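Local coordinates for protection of telomeres protein poz1 (Schizosaccharomyces pombe, PDB 5WE0), which binds telomeric DNA and negatively regulates telomerase and telomere length, at residues A[15-20]-A[32-37]. Residues are numbered along the deposited sequence; the frame is centred on the assembly and turned at random.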
loop_
_atom_site.group_PDB
_atom_site.type_symbol
_atom_site.label_atom_id
_atom_site.label_comp_id
_atom_site.label_asym_id
_atom_site.label_seq_id
_atom_site.Cartn_x
_atom_site.Cartn_y
_atom_site.Cartn_z
ATOM N N GLU A 15 -14.627 2.135 10.353
ATOM C CA GLU A 15 -13.640 2.906 11.106
ATOM C C GLU A 15 -13.339 2.274 12.451
ATOM O O GLU A 15 -12.171 2.174 12.855
ATOM C CB GLU A 15 -14.156 4.316 11.365
ATOM C CG GLU A 15 -14.074 5.271 10.225
ATOM C CD GLU A 15 -13.975 6.716 10.707
ATOM O OE1 GLU A 15 -13.464 6.931 11.832
ATOM O OE2 GLU A 15 -14.394 7.628 9.961
ATOM N N THR A 16 -14.383 1.842 13.166
ATOM C CA THR A 16 -14.172 1.246 14.479
ATOM C C THR A 16 -13.531 -0.122 14.382
ATOM O O THR A 16 -13.030 -0.629 15.392
ATOM C CB THR A 16 -15.487 1.173 15.272
ATOM O OG1 THR A 16 -16.211 -0.019 14.923
ATOM C CG2 THR A 16 -16.352 2.426 15.027
ATOM N N PHE A 17 -13.585 -0.766 13.217
ATOM C CA PHE A 17 -12.843 -2.009 13.068
ATOM C C PHE A 17 -11.448 -1.768 12.499
ATOM O O PHE A 17 -10.512 -2.517 12.813
ATOM C CB PHE A 17 -13.595 -3.000 12.155
ATOM C CG PHE A 17 -14.776 -3.675 12.815
ATOM C CD1 PHE A 17 -16.025 -3.079 12.807
ATOM C CD2 PHE A 17 -14.624 -4.882 13.475
ATOM C CE1 PHE A 17 -17.121 -3.685 13.425
ATOM C CE2 PHE A 17 -15.714 -5.492 14.105
ATOM C CZ PHE A 17 -16.963 -4.890 14.072
ATOM N N PHE A 18 -11.283 -0.739 11.675
ATOM C CA PHE A 18 -10.047 -0.617 10.901
ATOM C C PHE A 18 -8.969 0.204 11.596
ATOM O O PHE A 18 -7.788 -0.148 11.522
ATOM C CB PHE A 18 -10.339 -0.005 9.521
ATOM C CG PHE A 18 -10.815 -1.008 8.510
ATOM C CD1 PHE A 18 -10.941 -2.354 8.861
ATOM C CD2 PHE A 18 -11.115 -0.617 7.204
ATOM C CE1 PHE A 18 -11.379 -3.300 7.931
ATOM C CE2 PHE A 18 -11.545 -1.560 6.259
ATOM C CZ PHE A 18 -11.677 -2.902 6.623
ATOM N N ILE A 19 -9.345 1.286 12.272
ATOM C CA ILE A 19 -8.357 2.208 12.822
ATOM C C ILE A 19 -7.712 1.580 14.050
ATOM O O ILE A 19 -8.394 1.176 14.997
ATOM C CB ILE A 19 -8.996 3.570 13.130
ATOM C CG1 ILE A 19 -9.458 4.206 11.817
ATOM C CG2 ILE A 19 -8.003 4.476 13.818
ATOM C CD1 ILE A 19 -9.974 5.614 11.935
ATOM N N LYS A 20 -6.389 1.470 14.021
ATOM C CA LYS A 20 -5.604 0.845 15.069
ATOM C C LYS A 20 -4.494 1.777 15.530
ATOM O O LYS A 20 -4.020 2.635 14.773
ATOM C CB LYS A 20 -4.985 -0.460 14.569
ATOM C CG LYS A 20 -5.971 -1.544 14.151
ATOM C CD LYS A 20 -6.681 -2.128 15.370
ATOM C CE LYS A 20 -7.509 -3.357 14.977
ATOM N NZ LYS A 20 -8.253 -3.965 16.126
ATOM N N SER A 32 -16.834 -11.725 9.024
ATOM C CA SER A 32 -18.158 -11.621 8.414
ATOM C C SER A 32 -18.659 -10.179 8.386
ATOM O O SER A 32 -19.174 -9.717 7.358
ATOM C CB SER A 32 -19.144 -12.536 9.150
ATOM O OG SER A 32 -19.737 -11.871 10.260
ATOM N N ILE A 33 -18.498 -9.435 9.485
ATOM C CA ILE A 33 -18.980 -8.047 9.503
ATOM C C ILE A 33 -18.139 -7.172 8.566
ATOM O O ILE A 33 -18.676 -6.420 7.740
ATOM C CB ILE A 33 -19.009 -7.512 10.953
ATOM C CG1 ILE A 33 -19.603 -6.099 11.052
ATOM C CG2 ILE A 33 -17.637 -7.582 11.620
ATOM C CD1 ILE A 33 -21.055 -5.983 10.654
ATOM N N VAL A 34 -16.809 -7.298 8.633
ATOM C CA VAL A 34 -15.936 -6.504 7.759
ATOM C C VAL A 34 -16.250 -6.778 6.288
ATOM O O VAL A 34 -16.445 -5.848 5.491
ATOM C CB VAL A 34 -14.453 -6.773 8.097
ATOM C CG1 VAL A 34 -13.529 -6.352 6.951
ATOM C CG2 VAL A 34 -14.058 -6.059 9.412
ATOM N N ASN A 35 -16.318 -8.062 5.911
ATOM C CA ASN A 35 -16.597 -8.438 4.522
ATOM C C ASN A 35 -17.964 -7.945 4.052
ATOM O O ASN A 35 -18.104 -7.447 2.925
ATOM C CB ASN A 35 -16.494 -9.957 4.360
ATOM C CG ASN A 35 -15.045 -10.430 4.257
ATOM O OD1 ASN A 35 -14.269 -9.913 3.458
ATOM N ND2 ASN A 35 -14.695 -11.438 5.041
ATOM N N ALA A 36 -18.995 -8.115 4.888
ATOM C CA ALA A 36 -20.324 -7.620 4.541
ATOM C C ALA A 36 -20.318 -6.105 4.344
ATOM O O ALA A 36 -21.018 -5.588 3.468
ATOM C CB ALA A 36 -21.334 -8.035 5.617
ATOM N N CYS A 37 -19.568 -5.374 5.181
ATOM C CA CYS A 37 -19.443 -3.921 5.008
ATOM C C CYS A 37 -18.744 -3.565 3.699
ATOM O O CYS A 37 -19.218 -2.706 2.946
ATOM C CB CYS A 37 -18.682 -3.306 6.183
ATOM S SG CYS A 37 -19.592 -3.242 7.756
#
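Phe18 and Val34 form the tightly packed side of this contact. The edge of the Phe18 ring, at CE1 and CZ, meets CG1 of Val34 near the ring plane, with Phe18 CE1 3.9 Å from Val34 CG1. Val34 has CG1 anti to its backbone N (chi1 161°) and CG2 beside that N, where this second methyl touches both Phe18 CE1 and Phe17 CB, each 4.1 Å from Val34 CG2. A compact, beta-branched side chain suits this place, since its two methyls can serve two consecutive phenylalanines. Both Val34 and Phe18 are buried. Met56 and Ala59 of helix 54-64 also pack on Phe18, Tyr24 meets its ring edge-to-face, and aromatic side chains of another protein's chain meet the Phe18 ring and pack on Val34.

The other side is more open, and its close touch is made by few atoms. Here the outer end of the partly exposed Phe17 ring meets exposed Ile33, the two side chains crossing at about a right angle. Phe17 CZ comes within 3.7 Å of Ile33 CG2, and CG1 of Ile33 touches the same end of the ring at longer range. The backbones come closest at Phe17 and Val34, whose CA atoms are 7.6 Å apart; a long, flat ring suits Phe17 because it extends beyond Val34 to Ile33. Replacing Phe17 by an alanine would keep CB near Val34 but remove the ring, and would probably leave Ile33 CG2 and CG1 without the aromatic surface they pack on.

Helix 2-18 ends here, Ile19 being the first residue to depart from helical geometry, and the chain returns through the connection of residues 19-30 into helix 31-43. Since Val34 lies by Phe17 and Cys37 by Val10, Thr13 and Leu14, the pair is an antiparallel helical hairpin, closed near its loop by apolar packing.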